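Local structure of beta-ketoacyl-[acyl-carrier-protein] synthase FabY (Pseudomonas aeruginosa, 4CW4) at residues A[8-19]-A[365-376]; A[483-494]-A[530-538]. The protein catalyses the condensation of acetyl-CoA with malonyl-ACP to acetoacetyl-ACP, the primer that initiates bacterial fatty acid synthesis. All blocks are in the same frame, centred on the assembly; numbering follows the deposited sequence.

Interaction 1: A[8-19]-A[365-376]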
loop_
_atom_site.group_PDB
_atom_site.type_symbol
_atom_site.label_atom_id
_atom_site.label_comp_id
_atom_site.label_asym_id
_atom_site.label_seq_id
_atom_site.Cartn_x
_atom_site.Cartn_y
_atom_site.Cartn_z
ATOM N N ARG A 8 4.184 27.380 2.877
ATOM C CA ARG A 8 2.759 27.267 3.102
ATOM C C ARG A 8 2.467 26.384 4.298
ATOM O O ARG A 8 3.089 25.340 4.475
ATOM C CB ARG A 8 2.085 26.695 1.848
ATOM C CG ARG A 8 1.992 27.724 0.724
ATOM C CD ARG A 8 1.500 27.131 -0.567
ATOM N NE ARG A 8 1.465 28.110 -1.655
ATOM C CZ ARG A 8 1.370 27.798 -2.943
ATOM N NH1 ARG A 8 1.371 26.527 -3.332
ATOM N NH2 ARG A 8 1.306 28.757 -3.848
ATOM N N LEU A 9 1.494 26.808 5.098
ATOM C CA LEU A 9 1.027 26.074 6.285
ATOM C C LEU A 9 -0.183 25.217 5.939
ATOM O O LEU A 9 -1.149 25.735 5.420
ATOM C CB LEU A 9 0.609 27.052 7.393
ATOM C CG LEU A 9 0.077 26.440 8.696
ATOM C CD1 LEU A 9 1.175 25.709 9.450
ATOM C CD2 LEU A 9 -0.564 27.492 9.603
ATOM N N PRO A 10 -0.129 23.903 6.219
ATOM C CA PRO A 10 -1.319 23.082 5.968
ATOM C C PRO A 10 -2.415 23.307 7.013
ATOM O O PRO A 10 -2.214 23.043 8.214
ATOM C CB PRO A 10 -0.773 21.644 6.080
ATOM C CG PRO A 10 0.710 21.772 5.867
ATOM C CD PRO A 10 1.033 23.059 6.549
ATOM N N VAL A 11 -3.568 23.786 6.568
ATOM C CA VAL A 11 -4.685 23.991 7.483
ATOM C C VAL A 11 -5.805 23.013 7.147
ATOM O O VAL A 11 -6.024 22.678 5.981
ATOM C CB VAL A 11 -5.184 25.447 7.504
ATOM C CG1 VAL A 11 -4.090 26.363 8.002
ATOM C CG2 VAL A 11 -5.676 25.915 6.170
ATOM N N ILE A 12 -6.487 22.543 8.194
ATOM C CA ILE A 12 -7.591 21.611 8.063
ATOM C C ILE A 12 -8.870 22.405 7.839
ATOM O O ILE A 12 -9.318 23.111 8.742
ATOM C CB ILE A 12 -7.743 20.720 9.315
ATOM C CG1 ILE A 12 -6.449 19.959 9.624
ATOM C CG2 ILE A 12 -8.938 19.766 9.129
ATOM C CD1 ILE A 12 -6.437 19.330 10.995
ATOM N N VAL A 13 -9.427 22.319 6.632
ATOM C CA VAL A 13 -10.600 23.112 6.265
ATOM C C VAL A 13 -11.889 22.290 6.238
ATOM O O VAL A 13 -12.983 22.845 6.078
ATOM C CB VAL A 13 -10.411 23.841 4.909
ATOM C CG1 VAL A 13 -9.140 24.698 4.940
ATOM C CG2 VAL A 13 -10.382 22.857 3.739
ATOM N N GLY A 14 -11.773 20.977 6.431
ATOM C CA GLY A 14 -12.935 20.110 6.474
ATOM C C GLY A 14 -12.523 18.755 7.000
ATOM O O GLY A 14 -11.344 18.425 6.989
ATOM N N PHE A 15 -13.494 17.972 7.461
ATOM C CA PHE A 15 -13.233 16.620 7.932
ATOM C C PHE A 15 -14.534 15.866 8.016
ATOM O O PHE A 15 -15.593 16.460 8.257
ATOM C CB PHE A 15 -12.493 16.627 9.281
ATOM C CG PHE A 15 -13.268 17.247 10.415
ATOM C CD1 PHE A 15 -13.221 18.600 10.655
ATOM C CD2 PHE A 15 -14.035 16.451 11.258
ATOM C CE1 PHE A 15 -13.942 19.148 11.698
ATOM C CE2 PHE A 15 -14.742 16.983 12.302
ATOM C CZ PHE A 15 -14.717 18.343 12.510
ATOM N N GLY A 16 -14.478 14.563 7.777
ATOM C CA GLY A 16 -15.686 13.778 7.841
ATOM C C GLY A 16 -15.396 12.309 7.761
ATOM O O GLY A 16 -14.247 11.925 7.539
ATOM N N GLY A 17 -16.434 11.498 7.913
ATOM C CA GLY A 17 -16.256 10.059 7.884
ATOM C C GLY A 17 -17.174 9.367 8.863
ATOM O O GLY A 17 -18.063 9.993 9.437
ATOM N N TYR A 18 -16.931 8.074 9.064
ATOM C CA TYR A 18 -17.792 7.198 9.854
ATOM C C TYR A 18 -16.973 6.145 10.571
ATOM O O TYR A 18 -16.114 5.478 9.972
ATOM C CB TYR A 18 -18.839 6.515 8.967
ATOM C CG TYR A 18 -19.772 7.529 8.344
ATOM C CD1 TYR A 18 -20.891 7.990 9.030
ATOM C CD2 TYR A 18 -19.514 8.055 7.082
ATOM C CE1 TYR A 18 -21.731 8.938 8.485
ATOM C CE2 TYR A 18 -20.332 9.029 6.547
ATOM C CZ TYR A 18 -21.445 9.454 7.246
ATOM O OH TYR A 18 -22.288 10.410 6.724
ATOM N N ASN A 19 -17.258 6.007 11.859
ATOM C CA ASN A 19 -16.748 4.902 12.658
ATOM C C ASN A 19 -17.797 4.504 13.682
ATOM O O ASN A 19 -18.961 4.917 13.554
ATOM C CB ASN A 19 -15.390 5.241 13.271
ATOM C CG ASN A 19 -15.435 6.401 14.236
ATOM O OD1 ASN A 19 -16.474 6.728 14.803
ATOM N ND2 ASN A 19 -14.273 6.986 14.483
ATOM N N GLU A 365 -13.867 -1.057 12.129
ATOM C CA GLU A 365 -13.967 -0.456 10.800
ATOM C C GLU A 365 -14.144 1.055 10.908
ATOM O O GLU A 365 -14.852 1.562 11.776
ATOM C CB GLU A 365 -15.156 -1.048 10.041
ATOM C CG GLU A 365 -16.514 -0.822 10.690
ATOM C CD GLU A 365 -17.671 -1.529 9.995
ATOM O OE1 GLU A 365 -17.455 -2.292 9.016
ATOM O OE2 GLU A 365 -18.811 -1.336 10.448
ATOM N N SER A 366 -13.510 1.779 9.994
ATOM C CA SER A 366 -13.604 3.234 9.965
ATOM C C SER A 366 -13.147 3.752 8.637
ATOM O O SER A 366 -12.207 3.215 8.045
ATOM C CB SER A 366 -12.704 3.851 11.025
ATOM O OG SER A 366 -12.866 5.269 11.065
ATOM N N SER A 367 -13.802 4.802 8.162
ATOM C CA SER A 367 -13.265 5.585 7.054
ATOM C C SER A 367 -13.361 7.035 7.452
ATOM O O SER A 367 -14.412 7.503 7.875
ATOM C CB SER A 367 -13.998 5.350 5.734
ATOM O OG SER A 367 -13.374 6.101 4.699
ATOM N N GLN A 368 -12.254 7.753 7.291
ATOM C CA GLN A 368 -12.110 9.130 7.757
ATOM C C GLN A 368 -11.284 9.901 6.749
ATOM O O GLN A 368 -10.313 9.364 6.234
ATOM C CB GLN A 368 -11.359 9.157 9.089
ATOM C CG GLN A 368 -11.985 8.396 10.236
ATOM C CD GLN A 368 -13.078 9.161 10.922
ATOM O OE1 GLN A 368 -13.852 9.874 10.283
ATOM N NE2 GLN A 368 -13.162 9.014 12.235
ATOM N N TYR A 369 -11.646 11.161 6.531
ATOM C CA TYR A 369 -10.889 12.072 5.676
ATOM C C TYR A 369 -10.759 13.452 6.307
ATOM O O TYR A 369 -11.685 13.941 6.951
ATOM C CB TYR A 369 -11.534 12.194 4.276
ATOM C CG TYR A 369 -11.375 10.918 3.540
ATOM C CD1 TYR A 369 -10.165 10.603 2.947
ATOM C CD2 TYR A 369 -12.401 9.979 3.506
ATOM C CE1 TYR A 369 -9.980 9.395 2.328
ATOM C CE2 TYR A 369 -12.225 8.775 2.896
ATOM C CZ TYR A 369 -11.021 8.481 2.312
ATOM O OH TYR A 369 -10.803 7.262 1.697
ATOM N N VAL A 370 -9.603 14.074 6.099
ATOM C CA VAL A 370 -9.463 15.501 6.352
ATOM C C VAL A 370 -9.170 16.181 5.025
ATOM O O VAL A 370 -8.560 15.587 4.119
ATOM C CB VAL A 370 -8.342 15.847 7.372
ATOM C CG1 VAL A 370 -8.699 15.294 8.768
ATOM C CG2 VAL A 370 -6.975 15.369 6.900
ATOM N N VAL A 371 -9.619 17.422 4.913
ATOM C CA VAL A 371 -9.344 18.244 3.740
ATOM C C VAL A 371 -8.362 19.309 4.174
ATOM O O VAL A 371 -8.656 20.073 5.078
ATOM C CB VAL A 371 -10.612 18.899 3.184
ATOM C CG1 VAL A 371 -10.307 19.640 1.892
ATOM C CG2 VAL A 371 -11.704 17.875 2.971
ATOM N N LEU A 372 -7.189 19.331 3.551
ATOM C CA LEU A 372 -6.161 20.318 3.834
ATOM C C LEU A 372 -6.078 21.319 2.698
ATOM O O LEU A 372 -6.238 20.966 1.521
ATOM C CB LEU A 372 -4.782 19.657 3.968
ATOM C CG LEU A 372 -4.678 18.474 4.926
ATOM C CD1 LEU A 372 -3.261 17.917 4.935
ATOM C CD2 LEU A 372 -5.117 18.902 6.340
ATOM N N MET A 373 -5.790 22.566 3.055
ATOM C CA MET A 373 -5.407 23.564 2.069
ATOM C C MET A 373 -4.195 24.304 2.564
ATOM O O MET A 373 -3.987 24.396 3.758
ATOM C CB MET A 373 -6.517 24.590 1.855
ATOM C CG MET A 373 -7.737 24.077 1.163
ATOM S SD MET A 373 -8.961 25.382 0.942
ATOM C CE MET A 373 -10.186 24.433 0.018
ATOM N N ASP A 374 -3.410 24.858 1.652
ATOM C CA ASP A 374 -2.424 25.836 2.078
ATOM C C ASP A 374 -3.117 27.081 2.637
ATOM O O ASP A 374 -4.260 27.395 2.304
ATOM C CB ASP A 374 -1.458 26.205 0.954
ATOM C CG ASP A 374 -2.103 26.997 -0.155
ATOM O OD1 ASP A 374 -2.144 28.260 -0.073
ATOM O OD2 ASP A 374 -2.551 26.358 -1.124
ATOM N N ASP A 375 -2.405 27.791 3.492
ATOM C CA ASP A 375 -2.966 28.935 4.184
ATOM C C ASP A 375 -3.422 30.053 3.263
ATOM O O ASP A 375 -4.405 30.727 3.546
ATOM C CB ASP A 375 -1.979 29.488 5.222
ATOM C CG ASP A 375 -0.662 29.950 4.624
ATOM O OD1 ASP A 375 0.060 29.119 4.051
ATOM O OD2 ASP A 375 -0.291 31.130 4.807
ATOM N N GLU A 376 -2.708 30.266 2.176
ATOM C CA GLU A 376 -3.055 31.351 1.271
ATOM C C GLU A 376 -4.375 31.059 0.556
ATOM O O GLU A 376 -5.240 31.933 0.447
ATOM C CB GLU A 376 -1.914 31.554 0.277
ATOM C CG GLU A 376 -2.078 32.729 -0.645
ATOM C CD GLU A 376 -0.825 32.957 -1.455
ATOM O OE1 GLU A 376 -0.603 32.220 -2.439
ATOM O OE2 GLU A 376 -0.054 33.868 -1.092
HETATM O O HOH W 1 1.570 31.704 -3.748
#

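Interaction 2: A[483-494]-A[530-538]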
loop_
_atom_site.group_PDB
_atom_site.type_symbol
_atom_site.label_atom_id
_atom_site.label_comp_id
_atom_site.label_asym_id
_atom_site.label_seq_id
_atom_site.Cartn_x
_atom_site.Cartn_y
_atom_site.Cartn_z
ATOM N N SER A 483 -5.113 6.261 13.138
ATOM C CA SER A 483 -4.624 7.578 13.501
ATOM C C SER A 483 -5.462 8.704 12.924
ATOM O O SER A 483 -5.343 9.825 13.386
ATOM C CB SER A 483 -3.127 7.735 13.211
ATOM O OG SER A 483 -2.790 7.399 11.872
ATOM N N ALA A 484 -6.333 8.414 11.969
ATOM C CA ALA A 484 -7.348 9.377 11.555
ATOM C C ALA A 484 -8.460 9.476 12.623
ATOM O O ALA A 484 -8.923 10.556 12.929
ATOM C CB ALA A 484 -7.948 9.014 10.194
ATOM N N ASP A 485 -8.886 8.351 13.184
ATOM C CA ASP A 485 -9.814 8.391 14.319
ATOM C C ASP A 485 -9.237 9.276 15.439
ATOM O O ASP A 485 -9.953 10.041 16.088
ATOM C CB ASP A 485 -10.071 6.985 14.897
ATOM C CG ASP A 485 -10.854 6.074 13.962
ATOM O OD1 ASP A 485 -11.630 6.566 13.108
ATOM O OD2 ASP A 485 -10.712 4.837 14.130
ATOM N N GLN A 486 -7.934 9.135 15.689
ATOM C CA GLN A 486 -7.253 9.972 16.685
ATOM C C GLN A 486 -7.296 11.456 16.323
ATOM O O GLN A 486 -7.685 12.297 17.139
ATOM C CB GLN A 486 -5.796 9.521 16.887
ATOM C CG GLN A 486 -5.623 8.123 17.463
ATOM C CD GLN A 486 -4.156 7.684 17.417
ATOM O OE1 GLN A 486 -3.613 7.374 16.360
ATOM N NE2 GLN A 486 -3.518 7.677 18.546
ATOM N N LEU A 487 -6.861 11.787 15.112
ATOM C CA LEU A 487 -6.814 13.178 14.665
ATOM C C LEU A 487 -8.190 13.822 14.750
ATOM O O LEU A 487 -8.337 14.918 15.262
ATOM C CB LEU A 487 -6.260 13.269 13.229
ATOM C CG LEU A 487 -6.275 14.698 12.634
ATOM C CD1 LEU A 487 -5.577 15.666 13.542
ATOM C CD2 LEU A 487 -5.647 14.755 11.223
ATOM N N ILE A 488 -9.211 13.127 14.295
ATOM C CA ILE A 488 -10.516 13.751 14.255
ATOM C C ILE A 488 -11.052 13.967 15.667
ATOM O O ILE A 488 -11.644 15.014 15.952
ATOM C CB ILE A 488 -11.453 12.973 13.332
ATOM C CG1 ILE A 488 -11.094 13.313 11.879
ATOM C CG2 ILE A 488 -12.911 13.304 13.623
ATOM C CD1 ILE A 488 -11.828 12.523 10.877
ATOM N N SER A 489 -10.821 13.014 16.559
ATOM C CA SER A 489 -11.188 13.226 17.953
ATOM C C SER A 489 -10.465 14.442 18.536
ATOM O O SER A 489 -11.073 15.251 19.246
ATOM C CB SER A 489 -10.897 11.997 18.794
ATOM O OG SER A 489 -11.196 12.289 20.142
ATOM N N ALA A 490 -9.183 14.587 18.202
ATOM C CA ALA A 490 -8.408 15.723 18.689
ATOM C C ALA A 490 -9.082 17.043 18.326
ATOM O O ALA A 490 -9.084 18.000 19.111
ATOM C CB ALA A 490 -6.992 15.694 18.139
ATOM N N LEU A 491 -9.659 17.106 17.135
ATOM C CA LEU A 491 -10.268 18.338 16.674
ATOM C C LEU A 491 -11.465 18.690 17.536
ATOM O O LEU A 491 -11.783 19.856 17.729
ATOM C CB LEU A 491 -10.701 18.207 15.219
ATOM C CG LEU A 491 -9.588 17.846 14.220
ATOM C CD1 LEU A 491 -10.126 17.906 12.799
ATOM C CD2 LEU A 491 -8.366 18.769 14.404
ATOM N N GLY A 492 -12.130 17.660 18.038
ATOM C CA GLY A 492 -13.246 17.836 18.938
ATOM C C GLY A 492 -12.816 18.418 20.271
ATOM O O GLY A 492 -13.514 19.256 20.853
ATOM N N THR A 493 -11.678 17.961 20.790
ATOM C CA THR A 493 -11.127 18.575 22.009
ATOM C C THR A 493 -10.867 20.070 21.804
ATOM O O THR A 493 -11.167 20.877 22.681
ATOM C CB THR A 493 -9.873 17.831 22.488
ATOM O OG1 THR A 493 -10.266 16.531 22.927
ATOM C CG2 THR A 493 -9.145 18.577 23.634
ATOM N N PHE A 494 -10.299 20.445 20.665
ATOM C CA PHE A 494 -10.110 21.860 20.377
ATOM C C PHE A 494 -11.451 22.616 20.368
ATOM O O PHE A 494 -11.546 23.727 20.892
ATOM C CB PHE A 494 -9.404 22.062 19.023
ATOM C CG PHE A 494 -7.971 21.612 18.981
ATOM C CD1 PHE A 494 -7.148 21.701 20.082
ATOM C CD2 PHE A 494 -7.457 21.087 17.805
ATOM C CE1 PHE A 494 -5.835 21.271 20.021
ATOM C CE2 PHE A 494 -6.163 20.667 17.738
ATOM C CZ PHE A 494 -5.344 20.766 18.853
ATOM N N LEU A 530 -6.396 23.569 25.548
ATOM C CA LEU A 530 -5.348 22.801 24.901
ATOM C C LEU A 530 -5.155 23.341 23.486
ATOM O O LEU A 530 -6.131 23.599 22.776
ATOM C CB LEU A 530 -5.721 21.322 24.906
ATOM C CG LEU A 530 -5.707 20.666 26.277
ATOM C CD1 LEU A 530 -6.516 19.376 26.266
ATOM C CD2 LEU A 530 -4.285 20.427 26.737
ATOM N N GLU A 531 -3.897 23.536 23.097
ATOM C CA GLU A 531 -3.551 24.205 21.843
ATOM C C GLU A 531 -2.814 23.304 20.873
ATOM O O GLU A 531 -2.751 23.613 19.698
ATOM C CB GLU A 531 -2.679 25.443 22.093
ATOM C CG GLU A 531 -3.246 26.453 23.098
ATOM C CD GLU A 531 -4.442 27.237 22.590
ATOM O OE1 GLU A 531 -5.012 26.904 21.532
ATOM O OE2 GLU A 531 -4.829 28.201 23.286
ATOM N N VAL A 532 -2.248 22.212 21.379
ATOM C CA VAL A 532 -1.439 21.318 20.565
ATOM C C VAL A 532 -1.752 19.879 20.923
ATOM O O VAL A 532 -1.819 19.542 22.096
ATOM C CB VAL A 532 0.049 21.555 20.818
ATOM C CG1 VAL A 532 0.930 20.536 20.046
ATOM C CG2 VAL A 532 0.414 22.977 20.461
ATOM N N CYS A 533 -1.930 19.034 19.900
ATOM C CA CYS A 533 -2.077 17.603 20.121
ATOM C C CYS A 533 -0.986 16.832 19.394
ATOM O O CYS A 533 -0.697 17.097 18.214
ATOM C CB CYS A 533 -3.426 17.094 19.624
ATOM S SG CYS A 533 -3.701 15.342 20.003
ATOM N N PHE A 534 -0.399 15.873 20.104
ATOM C CA PHE A 534 0.516 14.909 19.519
ATOM C C PHE A 534 -0.247 13.608 19.284
ATOM O O PHE A 534 -0.717 12.963 20.236
ATOM C CB PHE A 534 1.681 14.685 20.463
ATOM C CG PHE A 534 2.441 15.948 20.756
ATOM C CD1 PHE A 534 3.286 16.480 19.813
ATOM C CD2 PHE A 534 2.280 16.613 21.953
ATOM C CE1 PHE A 534 3.976 17.634 20.055
ATOM C CE2 PHE A 534 2.962 17.778 22.198
ATOM C CZ PHE A 534 3.813 18.292 21.249
ATOM N N ILE A 535 -0.384 13.245 18.011
ATOM C CA ILE A 535 -1.030 11.996 17.613
ATOM C C ILE A 535 0.048 10.913 17.530
ATOM O O ILE A 535 1.010 11.067 16.769
ATOM C CB ILE A 535 -1.688 12.123 16.225
ATOM C CG1 ILE A 535 -2.615 13.344 16.122
ATOM C CG2 ILE A 535 -2.441 10.848 15.887
ATOM C CD1 ILE A 535 -3.749 13.381 17.062
ATOM N N ASN A 536 -0.094 9.845 18.311
ATOM C CA ASN A 536 0.908 8.799 18.342
ATOM C C ASN A 536 0.390 7.471 17.804
ATOM O O ASN A 536 -0.730 7.049 18.120
ATOM C CB ASN A 536 1.446 8.598 19.758
ATOM C CG ASN A 536 2.787 7.882 19.749
ATOM O OD1 ASN A 536 3.641 8.159 18.892
ATOM N ND2 ASN A 536 2.959 6.915 20.642
ATOM N N SER A 537 1.195 6.820 16.979
ATOM C CA SER A 537 0.749 5.599 16.311
ATOM C C SER A 537 1.894 4.662 15.974
ATOM O O SER A 537 3.058 5.049 15.801
ATOM C CB SER A 537 -0.018 5.942 15.036
ATOM O OG SER A 537 -0.713 4.836 14.499
ATOM N N LYS A 538 1.555 3.385 15.847
ATOM C CA LYS A 538 2.566 2.391 15.564
ATOM C C LYS A 538 1.852 1.197 15.041
ATOM O O LYS A 538 0.617 1.070 15.110
ATOM C CB LYS A 538 3.328 1.972 16.826
ATOM C CG LYS A 538 3.310 2.976 17.968
ATOM C CD LYS A 538 3.431 2.316 19.301
ATOM C CE LYS A 538 4.765 1.695 19.519
ATOM N NZ LYS A 538 5.262 1.987 20.891
HETATM O O HOH W 2 -2.788 4.624 16.252
#

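Interaction 1: A[8-19]-A[365-376]
Two residues, Val-13 and Gly-14, are set against the single Val-371, a classic beta bulge in the antiparallel pairing of strands 10-19 and 366-374. Val-13 N gives its hydrogen to Val-371 O at 2.8 Å, and Val-371 N returns a bond of 2.9 Å to Gly-14 O, approaching from above the plane of that carbonyl. At the bulge the Val-13 side chain crosses Val-371 and Met-373 at about a right angle: CG2 rests 3.7 Å from Val-371 CG1 and also touches CG of the extended Met-373. On another face of the ladder Ile-12 CG1 packs on Leu-372 CD2; Ile-12 also touches Leu-491 of helix 482-496, and Leu-372 touches Val-310 of strand 307-314.

Near the end of the ladder, Arg-8 follows Asp-374 in the same direction. CB of Arg-8 lies 3.7 Å from Asp-374 CB; CG keeps to the same methylene, and CD closes to 3.5 Å from it. The chain, extended from CG to NE, thus lays the guanidinium next to the carboxylate, the two planes 24° apart. OD2 sits over a guanidinium face, and the NE to OD1 separation of Arg-8 and Asp-374 is a long 3.9 Å, with no N-H aimed at the oxygen. Asp-374 serves a second cation, Arg-306, and caps the following helix. At the end of the arginine, NH2 donates in plane to a water at 3.0 Å, which passes a hydrogen to Glu-376 OE1. Asp-375 instead accepts a main-chain bond: Leu-9 N reaches its OD1 at 2.9 Å from 46° out of the carboxylate plane, while OD2 is held by Arg-562 and His-563.

The chemistry therefore divides along the ladder: directional amide bonds and apolar packing fix the register, whereas Arg-8 contributes a largely electrostatic, partly water-mediated attraction.

Interaction 2: A[483-494]-A[530-538]
With CG anti to its carbonyl carbon (chi1 -64°) and the chain extended beyond it (chi2 171°), Gln-486 runs from helix 483-494 past Ile-535, whose CG2 lies anti to the backbone N and meets Gln-486 CB at 3.7 Å. The two side chains run antiparallel, flank against flank, and the glutamine amide arrives at the strand backbone: NE2 donates to Asn-536 O at 2.9 Å, nearly straight at 164°, with the oxygen close to the amide plane. OE1 accepts from a water, so both ends of the amide are engaged; in one conformer of Ser-537 that water also meets its OG.

Further along, Ala-490 CB sits 3.8 Å from Cys-533 SG. Phe-494 turns its ring edge toward Leu-530 O and Cys-533 N, CD1 lying 3.4 Å from Leu-530 O, while Thr-493 CG2 packs on Leu-530 CD1.

The Ser-537 side chain is about 5 Å from that of Cys-286, the presumed nucleophile, and about 4 Å from that of His-439, a predicted active-site residue. The helix rests on this strand beside helix 288-301, whose Phe-289 touches Leu-487, while strands 434-437 and 543-550 flank strand 532-539 and helix 409-425 covers its far face.

Together the two contacts sample the layered alpha-beta architecture of the thiolase fold: interaction 1 joins neighbouring strands within one layer, interaction 2 seats a central helix on a strand of another. Helix 482-496 links them, since Asp-485 OD1 probably accepts hydrogen bonds from Ser-366 OG at 2.7 Å and Asn-19 ND2 at 3.0 Å, and Ala-484 packs on Gln-368. Both are buried, but interaction 1 runs out to a more exposed, charged end near the second subunit, whereas no other chain touches interaction 2. Main-chain bonding dominates the strand pair; the helix-strand contact relies on side-chain packing and one amide hydrogen bond, with Ser-537 bringing its end near the presumed catalytic residues.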